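Local coordinates for long form salivary protein D7L1 (Anopheles stephensi, PDB 3NHI) that binds and sequesters host cysteinyl leukotrienes and, judging by its binding of stable analogues, probably thromboxane A2, modulating blood feeding by the female mosquito, at residues Q10-Y15 against A266-L271; R17-H22 against L35-R40; W39-E42 against I47-C50; E42-I47 against D111-Y116. All coordinates share one frame; numbering follows the deposited sequence.

Contact 1: residues Q10-Y15 against A266-L271. With EAH ((5S,7E,9E,11Z,14Z)-5-hydroxyicosa-7,9,11,14-tetraenoic acid), chain B.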
# COMPACT_ATOMS: atom_id res chain seq x y z
N GLN A 10 1.13 3.90 5.31
CA GLN A 10 1.88 4.05 4.08
C GLN A 10 3.10 3.14 4.09
O GLN A 10 3.44 2.53 3.06
CB GLN A 10 2.28 5.50 3.90
CG GLN A 10 1.11 6.39 3.55
CD GLN A 10 1.56 7.82 3.53
OE1 GLN A 10 1.91 8.39 4.56
NE2 GLN A 10 1.64 8.41 2.34
N ALA A 11 3.76 3.03 5.24
CA ALA A 11 4.88 2.10 5.38
C ALA A 11 4.42 0.64 5.26
O ALA A 11 5.06 -0.16 4.55
CB ALA A 11 5.61 2.33 6.69
N LEU A 12 3.33 0.29 5.94
CA LEU A 12 2.81 -1.08 5.89
C LEU A 12 2.45 -1.48 4.46
O LEU A 12 2.70 -2.62 4.04
CB LEU A 12 1.61 -1.25 6.82
CG LEU A 12 1.24 -2.70 7.14
CD1 LEU A 12 2.33 -3.42 7.93
CD2 LEU A 12 -0.07 -2.77 7.90
N TYR A 13 1.87 -0.53 3.72
CA TYR A 13 1.55 -0.76 2.32
C TYR A 13 2.80 -1.13 1.52
O TYR A 13 2.80 -2.10 0.75
CB TYR A 13 0.87 0.46 1.69
CG TYR A 13 0.53 0.22 0.24
CD1 TYR A 13 -0.72 -0.30 -0.12
CD2 TYR A 13 1.46 0.48 -0.77
CE1 TYR A 13 -1.01 -0.57 -1.45
CE2 TYR A 13 1.18 0.21 -2.09
CZ TYR A 13 -0.07 -0.30 -2.43
OH TYR A 13 -0.36 -0.56 -3.75
N VAL A 14 3.87 -0.36 1.71
CA VAL A 14 5.14 -0.66 1.05
C VAL A 14 5.65 -2.06 1.40
O VAL A 14 6.01 -2.84 0.52
CB VAL A 14 6.20 0.40 1.38
CG1 VAL A 14 7.59 -0.06 0.94
CG2 VAL A 14 5.82 1.72 0.74
N TYR A 15 5.68 -2.39 2.69
CA TYR A 15 6.18 -3.70 3.08
C TYR A 15 5.36 -4.82 2.44
O TYR A 15 5.92 -5.75 1.85
CB TYR A 15 6.22 -3.88 4.61
CG TYR A 15 7.04 -2.82 5.33
CD1 TYR A 15 8.33 -2.47 4.89
CD2 TYR A 15 6.54 -2.18 6.46
CE1 TYR A 15 9.07 -1.50 5.55
CE2 TYR A 15 7.29 -1.20 7.13
CZ TYR A 15 8.55 -0.88 6.66
OH TYR A 15 9.30 0.09 7.28
N ALA A 266 -8.26 -4.31 4.07
CA ALA A 266 -8.47 -4.46 5.51
C ALA A 266 -7.36 -5.28 6.14
O ALA A 266 -6.94 -5.00 7.27
CB ALA A 266 -9.84 -5.07 5.81
N ASP A 267 -6.85 -6.27 5.41
CA ASP A 267 -5.84 -7.19 5.92
C ASP A 267 -4.65 -7.17 4.97
O ASP A 267 -4.61 -7.92 3.99
CB ASP A 267 -6.45 -8.58 6.02
CG ASP A 267 -5.49 -9.63 6.56
OD1 ASP A 267 -4.33 -9.31 6.90
OD2 ASP A 267 -5.93 -10.80 6.63
N TYR A 268 -3.66 -6.33 5.27
CA TYR A 268 -2.49 -6.19 4.40
C TYR A 268 -1.65 -7.46 4.31
O TYR A 268 -0.85 -7.60 3.38
CB TYR A 268 -1.65 -4.99 4.84
CG TYR A 268 -2.13 -3.63 4.35
CD1 TYR A 268 -3.42 -3.45 3.84
CD2 TYR A 268 -1.29 -2.52 4.42
CE1 TYR A 268 -3.85 -2.21 3.40
CE2 TYR A 268 -1.72 -1.26 4.00
CZ TYR A 268 -3.00 -1.11 3.48
OH TYR A 268 -3.46 0.12 3.03
N ALA A 269 -1.87 -8.41 5.22
CA ALA A 269 -1.15 -9.68 5.18
C ALA A 269 -1.87 -10.76 4.37
O ALA A 269 -1.36 -11.87 4.23
CB ALA A 269 -0.87 -10.19 6.60
N TYR A 270 -3.03 -10.42 3.81
CA TYR A 270 -3.91 -11.43 3.21
C TYR A 270 -3.25 -12.38 2.21
O TYR A 270 -3.46 -13.59 2.28
CB TYR A 270 -5.15 -10.78 2.57
CG TYR A 270 -6.19 -11.80 2.20
CD1 TYR A 270 -7.12 -12.23 3.15
CD2 TYR A 270 -6.22 -12.37 0.93
CE1 TYR A 270 -8.06 -13.20 2.83
CE2 TYR A 270 -7.17 -13.34 0.60
CZ TYR A 270 -8.08 -13.74 1.55
OH TYR A 270 -9.02 -14.70 1.24
N LEU A 271 -2.47 -11.84 1.28
CA LEU A 271 -1.85 -12.65 0.23
C LEU A 271 -0.50 -13.24 0.62
O LEU A 271 0.08 -14.01 -0.14
CB LEU A 271 -1.70 -11.83 -1.06
CG LEU A 271 -2.97 -11.36 -1.78
CD1 LEU A 271 -2.62 -10.50 -2.98
CD2 LEU A 271 -3.82 -12.54 -2.23
O1 EAH B . 1.96 -3.39 12.05
C1 EAH B . 2.94 -3.97 11.53
O2 EAH B . 2.89 -5.16 11.12
C2 EAH B . 4.25 -3.21 11.40
C3 EAH B . 5.41 -4.15 11.10
C4 EAH B . 5.67 -4.26 9.60
C5 EAH B . 6.80 -5.23 9.32
O3 EAH B . 7.95 -4.66 9.70
C6 EAH B . 6.85 -5.57 7.84
C7 EAH B . 8.07 -6.41 7.50
C8 EAH B . 9.08 -5.59 6.73
C9 EAH B . 10.33 -6.33 6.61
C10 EAH B . 11.29 -5.56 6.09
C11 EAH B . 12.52 -6.35 6.00
C12 EAH B . 13.69 -5.85 5.60
C13 EAH B . 13.88 -4.41 5.17
C14 EAH B . 13.75 -4.35 3.66
C15 EAH B . 14.54 -3.63 2.87
C16 EAH B . 15.67 -2.77 3.37
C17 EAH B . 15.21 -1.32 3.40
C18 EAH B . 14.71 -0.95 4.79
C19 EAH B . 14.67 0.56 4.95
C20 EAH B . 14.08 0.94 6.28
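Leu12 and Tyr13, neighbours on one side of helix 8-22, both meet the ring of Tyr268. The tight part is small. Leu12 CD2 comes obliquely to the ring, 3.7 Å from Tyr268 CD2, while the Tyr268 ring turns its edge to the helix backbone, CE2 lying 3.7 Å from Tyr13 N. Just beyond, Tyr13 CB lies 3.9 Å from the same CE2, and the two tyrosine side chains cross at about a right angle. With CG anti to the backbone N (chi1 -164°), the Leu12 branch point sits by the ring, CG 3.7 Å from Tyr268 CD2; of its methyls, CD2 packs on Tyr268 and CD1 lies 3.7 Å from carboxylate atom O2 of the bound hydroxyeicosatetraenoic acid. Long-form D7 proteins carry two odorant-binding-protein-like domains, and here helix 8-22 of the first, one wall of the lipid pocket, meets the loop that follows helix 251-266. At the far end of the Tyr268 ring, OH is hydrogen-bonded to Glu9, and Lys16 makes a cation-pi contact with the ring. Arg198 does the same for Tyr13. The type I turn from Asp267 to Tyr270 puts Tyr268 on the helix; the looser side is at Asp267 and Ala269, which do not meet it. There Asp267 OD1 accepts from Ala269 N at 3.1 Å, an Asx turn, and Ala269 itself faces solvent.

Contact 2: residues R17-H22 against L35-R40. With EAH ((5S,7E,9E,11Z,14Z)-5-hydroxyicosa-7,9,11,14-tetraenoic acid), chain B.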
# COMPACT_ATOMS: atom_id res chain seq x y z
N ARG A 17 3.19 -4.81 -0.15
CA ARG A 17 3.24 -4.85 -1.61
C ARG A 17 4.57 -5.42 -2.09
O ARG A 17 4.61 -6.19 -3.05
CB ARG A 17 2.94 -3.48 -2.22
CG ARG A 17 3.10 -3.41 -3.73
CD ARG A 17 2.26 -4.44 -4.48
NE ARG A 17 2.31 -4.17 -5.92
CZ ARG A 17 1.42 -3.43 -6.58
NH1 ARG A 17 0.39 -2.89 -5.94
NH2 ARG A 17 1.58 -3.22 -7.88
N CYS A 18 5.65 -5.06 -1.41
CA CYS A 18 6.95 -5.62 -1.77
C CYS A 18 7.02 -7.12 -1.50
O CYS A 18 7.58 -7.86 -2.31
CB CYS A 18 8.10 -4.87 -1.10
SG CYS A 18 8.33 -3.19 -1.73
N TYR A 19 6.43 -7.58 -0.39
CA TYR A 19 6.31 -9.02 -0.16
C TYR A 19 5.54 -9.68 -1.31
O TYR A 19 5.97 -10.69 -1.85
CB TYR A 19 5.59 -9.32 1.16
CG TYR A 19 6.44 -9.39 2.42
CD1 TYR A 19 6.62 -10.59 3.09
CD2 TYR A 19 7.00 -8.24 2.97
CE1 TYR A 19 7.37 -10.66 4.26
CE2 TYR A 19 7.75 -8.29 4.14
CZ TYR A 19 7.93 -9.51 4.78
OH TYR A 19 8.67 -9.56 5.93
N GLU A 20 4.41 -9.10 -1.68
CA GLU A 20 3.60 -9.67 -2.77
C GLU A 20 4.38 -9.79 -4.07
O GLU A 20 4.26 -10.80 -4.80
CB GLU A 20 2.34 -8.84 -3.01
CG GLU A 20 1.30 -8.95 -1.91
CD GLU A 20 0.14 -8.00 -2.09
OE1 GLU A 20 -0.70 -7.95 -1.17
OE2 GLU A 20 0.05 -7.30 -3.13
N ASP A 21 5.19 -8.78 -4.36
CA ASP A 21 5.85 -8.73 -5.65
C ASP A 21 7.18 -9.47 -5.68
O ASP A 21 7.72 -9.70 -6.77
CB ASP A 21 5.99 -7.28 -6.10
CG ASP A 21 4.65 -6.68 -6.51
OD1 ASP A 21 3.64 -7.42 -6.58
OD2 ASP A 21 4.62 -5.47 -6.78
N HIS A 22 7.71 -9.84 -4.52
CA HIS A 22 9.04 -10.46 -4.46
C HIS A 22 9.15 -11.81 -3.77
O HIS A 22 10.09 -12.54 -4.02
CB HIS A 22 10.07 -9.46 -3.92
CG HIS A 22 10.20 -8.26 -4.78
ND1 HIS A 22 10.97 -8.24 -5.92
CD2 HIS A 22 9.57 -7.06 -4.73
CE1 HIS A 22 10.83 -7.07 -6.52
NE2 HIS A 22 9.99 -6.34 -5.82
N LEU A 35 13.07 -14.82 7.19
CA LEU A 35 14.23 -13.94 7.26
C LEU A 35 13.81 -12.47 7.15
O LEU A 35 14.25 -11.64 7.94
CB LEU A 35 15.26 -14.31 6.18
CG LEU A 35 16.11 -15.56 6.49
CD1 LEU A 35 16.73 -16.12 5.23
CD2 LEU A 35 17.18 -15.26 7.54
N TRP A 36 12.96 -12.17 6.18
CA TRP A 36 12.54 -10.78 5.95
C TRP A 36 11.68 -10.25 7.10
O TRP A 36 11.80 -9.08 7.45
CB TRP A 36 11.82 -10.61 4.61
CG TRP A 36 12.63 -11.00 3.40
CD1 TRP A 36 13.97 -11.29 3.35
CD2 TRP A 36 12.14 -11.12 2.06
NE1 TRP A 36 14.34 -11.60 2.06
CE2 TRP A 36 13.23 -11.51 1.25
CE3 TRP A 36 10.88 -10.96 1.47
CZ2 TRP A 36 13.11 -11.72 -0.13
CZ3 TRP A 36 10.75 -11.17 0.10
CH2 TRP A 36 11.86 -11.55 -0.68
N ASN A 37 10.81 -11.09 7.66
CA ASN A 37 10.00 -10.72 8.82
C ASN A 37 10.88 -10.29 9.99
O ASN A 37 10.51 -9.43 10.79
CB ASN A 37 9.10 -11.87 9.27
CG ASN A 37 7.84 -12.02 8.44
OD1 ASN A 37 7.57 -11.23 7.53
ND2 ASN A 37 7.04 -13.04 8.75
N ALA A 38 12.06 -10.91 10.09
CA ALA A 38 13.03 -10.59 11.13
C ALA A 38 13.94 -9.43 10.72
O ALA A 38 14.92 -9.13 11.42
CB ALA A 38 13.85 -11.83 11.47
N TRP A 39 13.63 -8.79 9.60
CA TRP A 39 14.42 -7.66 9.08
C TRP A 39 15.88 -8.05 8.80
O TRP A 39 16.81 -7.28 9.04
CB TRP A 39 14.28 -6.41 9.97
CG TRP A 39 12.98 -5.69 9.75
CD1 TRP A 39 11.72 -6.15 10.03
CD2 TRP A 39 12.81 -4.38 9.19
NE1 TRP A 39 10.78 -5.20 9.69
CE2 TRP A 39 11.43 -4.11 9.17
CE3 TRP A 39 13.71 -3.41 8.71
CZ2 TRP A 39 10.91 -2.90 8.68
CZ3 TRP A 39 13.19 -2.20 8.22
CH2 TRP A 39 11.80 -1.96 8.21
N ARG A 40 16.05 -9.27 8.30
CA ARG A 40 17.34 -9.74 7.85
C ARG A 40 17.35 -9.70 6.33
O ARG A 40 16.49 -10.29 5.69
CB ARG A 40 17.61 -11.16 8.37
CG ARG A 40 17.80 -11.21 9.88
CD ARG A 40 17.88 -12.63 10.39
NE ARG A 40 19.11 -13.30 9.96
CZ ARG A 40 19.43 -14.55 10.26
NH1 ARG A 40 18.61 -15.31 10.99
NH2 ARG A 40 20.57 -15.06 9.81
O1 EAH B . 1.96 -3.39 12.05
C1 EAH B . 2.94 -3.97 11.53
O2 EAH B . 2.89 -5.16 11.12
C2 EAH B . 4.25 -3.21 11.40
C3 EAH B . 5.41 -4.15 11.10
C4 EAH B . 5.67 -4.26 9.60
C5 EAH B . 6.80 -5.23 9.32
O3 EAH B . 7.95 -4.66 9.70
C6 EAH B . 6.85 -5.57 7.84
C7 EAH B . 8.07 -6.41 7.50
C8 EAH B . 9.08 -5.59 6.73
C9 EAH B . 10.33 -6.33 6.61
C10 EAH B . 11.29 -5.56 6.09
C11 EAH B . 12.52 -6.35 6.00
C12 EAH B . 13.69 -5.85 5.60
C13 EAH B . 13.88 -4.41 5.17
C14 EAH B . 13.75 -4.35 3.66
C15 EAH B . 14.54 -3.63 2.87
C16 EAH B . 15.67 -2.77 3.37
C17 EAH B . 15.21 -1.32 3.40
C18 EAH B . 14.71 -0.95 4.79
C19 EAH B . 14.67 0.56 4.95
C20 EAH B . 14.08 0.94 6.28
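Tyr19 and Trp36 mark the closest backbone approach of segments 17-22 and 35-40, their CA atoms 8.9 Å apart, so side chains must bridge the gap. They do so with a T-shaped pair: the six-membered ring of Trp36 turns its edge, at CE3, to the face of Tyr19, with centroids 5.9 Å apart and planes at 84°. The same indole brings its edge to His22, CH2 lying 3.9 Å from His22 O. The Tyr19 ring runs past Trp36 to the end of helix 28-37, where OH donates to Asn37 OD1 at 2.6 Å, in the carbonyl plane and on a lone pair; Asn37 CG, beside its backbone N (chi1 -80°), brings OD1 back to the phenol. That helix finishes in a Schellman motif with Trp39, at positive phi, as its C-prime residue. The indole of Trp39 covers the lipid: EAH C10 lies 3.4 Å above the ring plane, over its centre, and Trp39 NE1 donates to EAH O3 at 2.9 Å (154°). Tyr51, a thromboxane-site residue, stacks on Trp36 and meets Tyr19 edge-to-face. With its proton committed to Asn37, the Tyr19 phenol meets the lipid through van der Waals contact, OH to EAH C7 at 3.6 Å, whereas Trp39 gives the lipid hydroxyl a directed bond.

Contact 3: residues W39-E42 against I47-C50. With EAH ((5S,7E,9E,11Z,14Z)-5-hydroxyicosa-7,9,11,14-tetraenoic acid), chain B.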
# COMPACT_ATOMS: atom_id res chain seq x y z
N TRP A 39 13.63 -8.79 9.60
CA TRP A 39 14.42 -7.66 9.08
C TRP A 39 15.88 -8.05 8.80
O TRP A 39 16.81 -7.28 9.04
CB TRP A 39 14.28 -6.41 9.97
CG TRP A 39 12.98 -5.69 9.75
CD1 TRP A 39 11.72 -6.15 10.03
CD2 TRP A 39 12.81 -4.38 9.19
NE1 TRP A 39 10.78 -5.20 9.69
CE2 TRP A 39 11.43 -4.11 9.17
CE3 TRP A 39 13.71 -3.41 8.71
CZ2 TRP A 39 10.91 -2.90 8.68
CZ3 TRP A 39 13.19 -2.20 8.22
CH2 TRP A 39 11.80 -1.96 8.21
N ARG A 40 16.05 -9.27 8.30
CA ARG A 40 17.34 -9.74 7.85
C ARG A 40 17.35 -9.70 6.33
O ARG A 40 16.49 -10.29 5.69
CB ARG A 40 17.61 -11.16 8.37
CG ARG A 40 17.80 -11.21 9.88
CD ARG A 40 17.88 -12.63 10.39
NE ARG A 40 19.11 -13.30 9.96
CZ ARG A 40 19.43 -14.55 10.26
NH1 ARG A 40 18.61 -15.31 10.99
NH2 ARG A 40 20.57 -15.06 9.81
N LEU A 41 18.33 -8.99 5.77
CA LEU A 41 18.46 -8.89 4.32
C LEU A 41 19.23 -10.09 3.77
O LEU A 41 20.34 -9.98 3.24
CB LEU A 41 19.08 -7.56 3.90
CG LEU A 41 18.19 -6.32 4.05
CD1 LEU A 41 18.96 -5.07 3.64
CD2 LEU A 41 16.92 -6.46 3.22
N GLU A 42 18.59 -11.25 3.92
CA GLU A 42 19.16 -12.54 3.59
C GLU A 42 18.05 -13.40 2.98
O GLU A 42 16.87 -13.15 3.23
CB GLU A 42 19.69 -13.23 4.85
CG GLU A 42 20.79 -12.49 5.59
CD GLU A 42 21.00 -13.04 7.00
OE1 GLU A 42 21.07 -14.27 7.16
OE2 GLU A 42 21.11 -12.22 7.94
N ILE A 47 16.48 -12.50 -5.34
CA ILE A 47 15.15 -12.37 -4.74
C ILE A 47 15.21 -11.32 -3.63
O ILE A 47 14.44 -10.36 -3.64
CB ILE A 47 14.60 -13.73 -4.24
CG1 ILE A 47 14.37 -14.68 -5.42
CG2 ILE A 47 13.30 -13.54 -3.45
CD1 ILE A 47 14.19 -16.14 -5.05
N THR A 48 16.14 -11.48 -2.70
CA THR A 48 16.34 -10.49 -1.65
C THR A 48 16.82 -9.15 -2.20
O THR A 48 16.35 -8.10 -1.75
CB THR A 48 17.33 -11.00 -0.61
OG1 THR A 48 16.86 -12.25 -0.10
CG2 THR A 48 17.48 -10.01 0.54
N HIS A 49 17.71 -9.16 -3.19
CA HIS A 49 18.22 -7.90 -3.75
C HIS A 49 17.07 -7.04 -4.24
O HIS A 49 16.99 -5.85 -3.91
CB HIS A 49 19.20 -8.10 -4.91
CG HIS A 49 20.40 -8.94 -4.58
ND1 HIS A 49 21.12 -9.59 -5.55
CD2 HIS A 49 20.99 -9.24 -3.40
CE1 HIS A 49 22.12 -10.25 -4.99
NE2 HIS A 49 22.06 -10.06 -3.68
N CYS A 50 16.16 -7.63 -5.02
CA CYS A 50 15.08 -6.83 -5.57
C CYS A 50 14.01 -6.50 -4.55
O CYS A 50 13.34 -5.47 -4.65
CB CYS A 50 14.49 -7.47 -6.83
SG CYS A 50 15.63 -7.46 -8.24
O1 EAH B . 1.96 -3.39 12.05
C1 EAH B . 2.94 -3.97 11.53
O2 EAH B . 2.89 -5.16 11.12
C2 EAH B . 4.25 -3.21 11.40
C3 EAH B . 5.41 -4.15 11.10
C4 EAH B . 5.67 -4.26 9.60
C5 EAH B . 6.80 -5.23 9.32
O3 EAH B . 7.95 -4.66 9.70
C6 EAH B . 6.85 -5.57 7.84
C7 EAH B . 8.07 -6.41 7.50
C8 EAH B . 9.08 -5.59 6.73
C9 EAH B . 10.33 -6.33 6.61
C10 EAH B . 11.29 -5.56 6.09
C11 EAH B . 12.52 -6.35 6.00
C12 EAH B . 13.69 -5.85 5.60
C13 EAH B . 13.88 -4.41 5.17
C14 EAH B . 13.75 -4.35 3.66
C15 EAH B . 14.54 -3.63 2.87
C16 EAH B . 15.67 -2.77 3.37
C17 EAH B . 15.21 -1.32 3.40
C18 EAH B . 14.71 -0.95 4.79
C19 EAH B . 14.67 0.56 4.95
C20 EAH B . 14.08 0.94 6.28
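Thr48 lies against the backbone of Leu41 and Glu42 and turns its two branches to different parts of it. CG2, anti to the backbone N, rests on the peptide joining the two residues, 3.7 Å from Leu41 C and 3.8 Å from Glu42 N. OG1 is the branch beside the backbone N (chi1 -56°); it comes within 3.4 Å of Glu42 O without bonding to it, and its hydrogen bond goes to Pro43 O instead. The Leu41 side chain leaves this backbone in another direction and hardly meets the threonine, its CB staying 4.5 Å from Thr48 CG2. Its end instead reaches the bound fatty acid, with Leu41 CD2 3.7 Å from EAH C15 at the cis C14-C15 double bond. Leu41 is the centre of an inverse gamma turn, closed by a weak bond from Glu42 N to Arg40 O. Arg40 and Glu42, on either side of it in sequence, pair their side chains: Arg40 NE donates to Glu42 OE2 at 3.0 Å and 162°, nearly within the guanidinium plane but well above the plane of the carboxylate. A second, weaker bond runs from Arg40 NH2 to Glu42 OE1. This linker between helices 28-37 and 46-58 is thus divided by chemistry: an ion pair spans the turn from Arg40 to Glu42, the carbonyl of Leu41 is taken by Tyr113 OH, and the apolar leucine end is left to line the pocket where the tail of the lipid bends.

Contact 4: residues E42-I47 against D111-Y116. With EAH ((5S,7E,9E,11Z,14Z)-5-hydroxyicosa-7,9,11,14-tetraenoic acid), chain B.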
# COMPACT_ATOMS: atom_id res chain seq x y z
N GLU A 42 18.59 -11.25 3.92
CA GLU A 42 19.16 -12.54 3.59
C GLU A 42 18.05 -13.40 2.98
O GLU A 42 16.87 -13.15 3.23
CB GLU A 42 19.69 -13.23 4.85
CG GLU A 42 20.79 -12.49 5.59
CD GLU A 42 21.00 -13.04 7.00
OE1 GLU A 42 21.07 -14.27 7.16
OE2 GLU A 42 21.11 -12.22 7.94
N PRO A 43 18.41 -14.41 2.17
CA PRO A 43 19.77 -14.73 1.72
C PRO A 43 20.30 -13.72 0.71
O PRO A 43 19.55 -12.89 0.21
CB PRO A 43 19.61 -16.10 1.05
CG PRO A 43 18.23 -16.13 0.59
CD PRO A 43 17.43 -15.37 1.63
N ASN A 44 21.60 -13.80 0.43
CA ASN A 44 22.24 -12.89 -0.51
C ASN A 44 22.03 -13.39 -1.95
O ASN A 44 22.94 -13.94 -2.58
CB ASN A 44 23.73 -12.76 -0.16
CG ASN A 44 24.48 -11.81 -1.09
OD1 ASN A 44 23.90 -10.96 -1.76
ND2 ASN A 44 25.80 -11.96 -1.11
N ASP A 45 20.83 -13.19 -2.47
CA ASP A 45 20.51 -13.55 -3.84
C ASP A 45 19.57 -12.52 -4.46
O ASP A 45 19.13 -11.60 -3.76
CB ASP A 45 19.95 -14.98 -3.94
CG ASP A 45 18.59 -15.15 -3.25
OD1 ASP A 45 18.25 -16.32 -2.94
OD2 ASP A 45 17.85 -14.18 -3.04
N ALA A 46 19.26 -12.68 -5.74
CA ALA A 46 18.48 -11.70 -6.50
C ALA A 46 17.06 -11.48 -5.97
O ALA A 46 16.51 -10.40 -6.14
CB ALA A 46 18.43 -12.09 -7.97
N ILE A 47 16.48 -12.50 -5.34
CA ILE A 47 15.15 -12.37 -4.74
C ILE A 47 15.21 -11.32 -3.63
O ILE A 47 14.44 -10.36 -3.64
CB ILE A 47 14.60 -13.73 -4.24
CG1 ILE A 47 14.37 -14.68 -5.42
CG2 ILE A 47 13.30 -13.54 -3.45
CD1 ILE A 47 14.19 -16.14 -5.05
N ASP A 111 23.09 -3.57 -6.93
CA ASP A 111 23.86 -2.37 -6.60
C ASP A 111 23.27 -1.67 -5.38
O ASP A 111 24.01 -1.26 -4.48
CB ASP A 111 23.97 -1.40 -7.79
CG ASP A 111 25.05 -1.80 -8.78
OD1 ASP A 111 25.86 -2.70 -8.46
OD2 ASP A 111 25.11 -1.19 -9.86
N LEU A 112 21.94 -1.58 -5.32
CA LEU A 112 21.30 -0.95 -4.16
C LEU A 112 21.43 -1.81 -2.91
O LEU A 112 21.70 -1.29 -1.84
CB LEU A 112 19.84 -0.60 -4.47
CG LEU A 112 19.64 0.38 -5.63
CD1 LEU A 112 18.18 0.66 -5.78
CD2 LEU A 112 20.41 1.69 -5.41
N TYR A 113 21.24 -3.12 -3.05
CA TYR A 113 21.46 -4.05 -1.95
C TYR A 113 22.87 -3.93 -1.38
O TYR A 113 23.05 -3.80 -0.17
CB TYR A 113 21.18 -5.47 -2.40
CG TYR A 113 21.46 -6.55 -1.37
CD1 TYR A 113 20.46 -6.98 -0.51
CD2 TYR A 113 22.72 -7.14 -1.28
CE1 TYR A 113 20.70 -7.99 0.42
CE2 TYR A 113 22.97 -8.15 -0.34
CZ TYR A 113 21.95 -8.57 0.50
OH TYR A 113 22.19 -9.56 1.43
N ASN A 114 23.88 -3.97 -2.26
CA ASN A 114 25.26 -3.91 -1.80
C ASN A 114 25.56 -2.59 -1.09
O ASN A 114 26.26 -2.58 -0.08
CB ASN A 114 26.24 -4.11 -2.97
CG ASN A 114 26.29 -5.55 -3.46
OD1 ASN A 114 25.90 -6.48 -2.75
ND2 ASN A 114 26.79 -5.74 -4.68
N ALA A 115 25.03 -1.49 -1.61
CA ALA A 115 25.24 -0.19 -0.99
C ALA A 115 24.52 -0.06 0.34
O ALA A 115 25.08 0.48 1.30
CB ALA A 115 24.81 0.93 -1.94
N TYR A 116 23.29 -0.55 0.40
CA TYR A 116 22.48 -0.37 1.59
C TYR A 116 22.79 -1.36 2.71
O TYR A 116 22.59 -1.05 3.88
CB TYR A 116 20.97 -0.34 1.27
CG TYR A 116 20.15 0.12 2.45
CD1 TYR A 116 20.16 1.45 2.85
CD2 TYR A 116 19.40 -0.80 3.20
CE1 TYR A 116 19.44 1.87 3.97
CE2 TYR A 116 18.67 -0.40 4.31
CZ TYR A 116 18.70 0.93 4.68
OH TYR A 116 17.98 1.32 5.80
O1 EAH B . 1.96 -3.39 12.05
C1 EAH B . 2.94 -3.97 11.53
O2 EAH B . 2.89 -5.16 11.12
C2 EAH B . 4.25 -3.21 11.40
C3 EAH B . 5.41 -4.15 11.10
C4 EAH B . 5.67 -4.26 9.60
C5 EAH B . 6.80 -5.23 9.32
O3 EAH B . 7.95 -4.66 9.70
C6 EAH B . 6.85 -5.57 7.84
C7 EAH B . 8.07 -6.41 7.50
C8 EAH B . 9.08 -5.59 6.73
C9 EAH B . 10.33 -6.33 6.61
C10 EAH B . 11.29 -5.56 6.09
C11 EAH B . 12.52 -6.35 6.00
C12 EAH B . 13.69 -5.85 5.60
C13 EAH B . 13.88 -4.41 5.17
C14 EAH B . 13.75 -4.35 3.66
C15 EAH B . 14.54 -3.63 2.87
C16 EAH B . 15.67 -2.77 3.37
C17 EAH B . 15.21 -1.32 3.40
C18 EAH B . 14.71 -0.95 4.79
C19 EAH B . 14.67 0.56 4.95
C20 EAH B . 14.08 0.94 6.28
O HOH W 1 25.78 -9.18 -3.30
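The turn leading into helix 46-58, with Asp45 at the N-cap, meets helix 109-130 through Asn44 and Tyr113. Capping comes from Asp45 OD2, which accepts weakly from Ile47 N. Just before it, Asn44 is the centre of an inverse gamma turn, and its CG, anti to the backbone N (chi1 -179°), carries the amide across to the tyrosine. Asn44 OD1 comes obliquely to the ring, 3.3 Å from Tyr113 CE2, with amide and ring planes only 12° apart; this is plain contact, since no hydrogen bond joins the two residues. The polar ends are engaged otherwise: Tyr113 OH with Leu41 O, in the linker ahead of the turn, and Asn44 OD1 with His49 NE2, both by hydrogen bonds. A water adds a second link on the solvent side, where Asn44 and Asn114 are exposed, donating to Asn44 OD1 at 3.0 Å and to Asn114 OD1 at 2.8 Å, so the Asn44 oxygen is gripped twice. Farther along helix 109-130, Tyr116 reaches the lipid tail, its OH 3.5 Å from EAH C19. Around the contact, Pro43, which follows a cis peptide bond, packs on Tyr32 and Leu35 of helix 28-37, Tyr113 touches Thr48 and His49 of helix 46-58, and Leu112 and Ala115 rest on Phe69 of strand 68-69.

Overall arrangement
From the N terminus, helix 8-22 opens both contact 1 and contact 2. Contact 2 closes first, after 12 intervening residues, bringing helix 28-37 back against helix 8-22. Contact 3 starts where contact 2 ends, in the 39-42 linker, and closes a short loop onto helix 46-58. Contact 4 overlaps it, sharing Glu42 and Ile47, but runs on to helix 109-130, a span of 63 residues between segments. Contact 1 closes last, 250 residues on, and encloses the other three. Contacts 2, 3 and 4, all on one side of the chain's centre, join helices 8-22, 28-37, 46-58 and 109-130; contact 1 ties helix 8-22 to the loop after helix 251-266. All four touch the lipid.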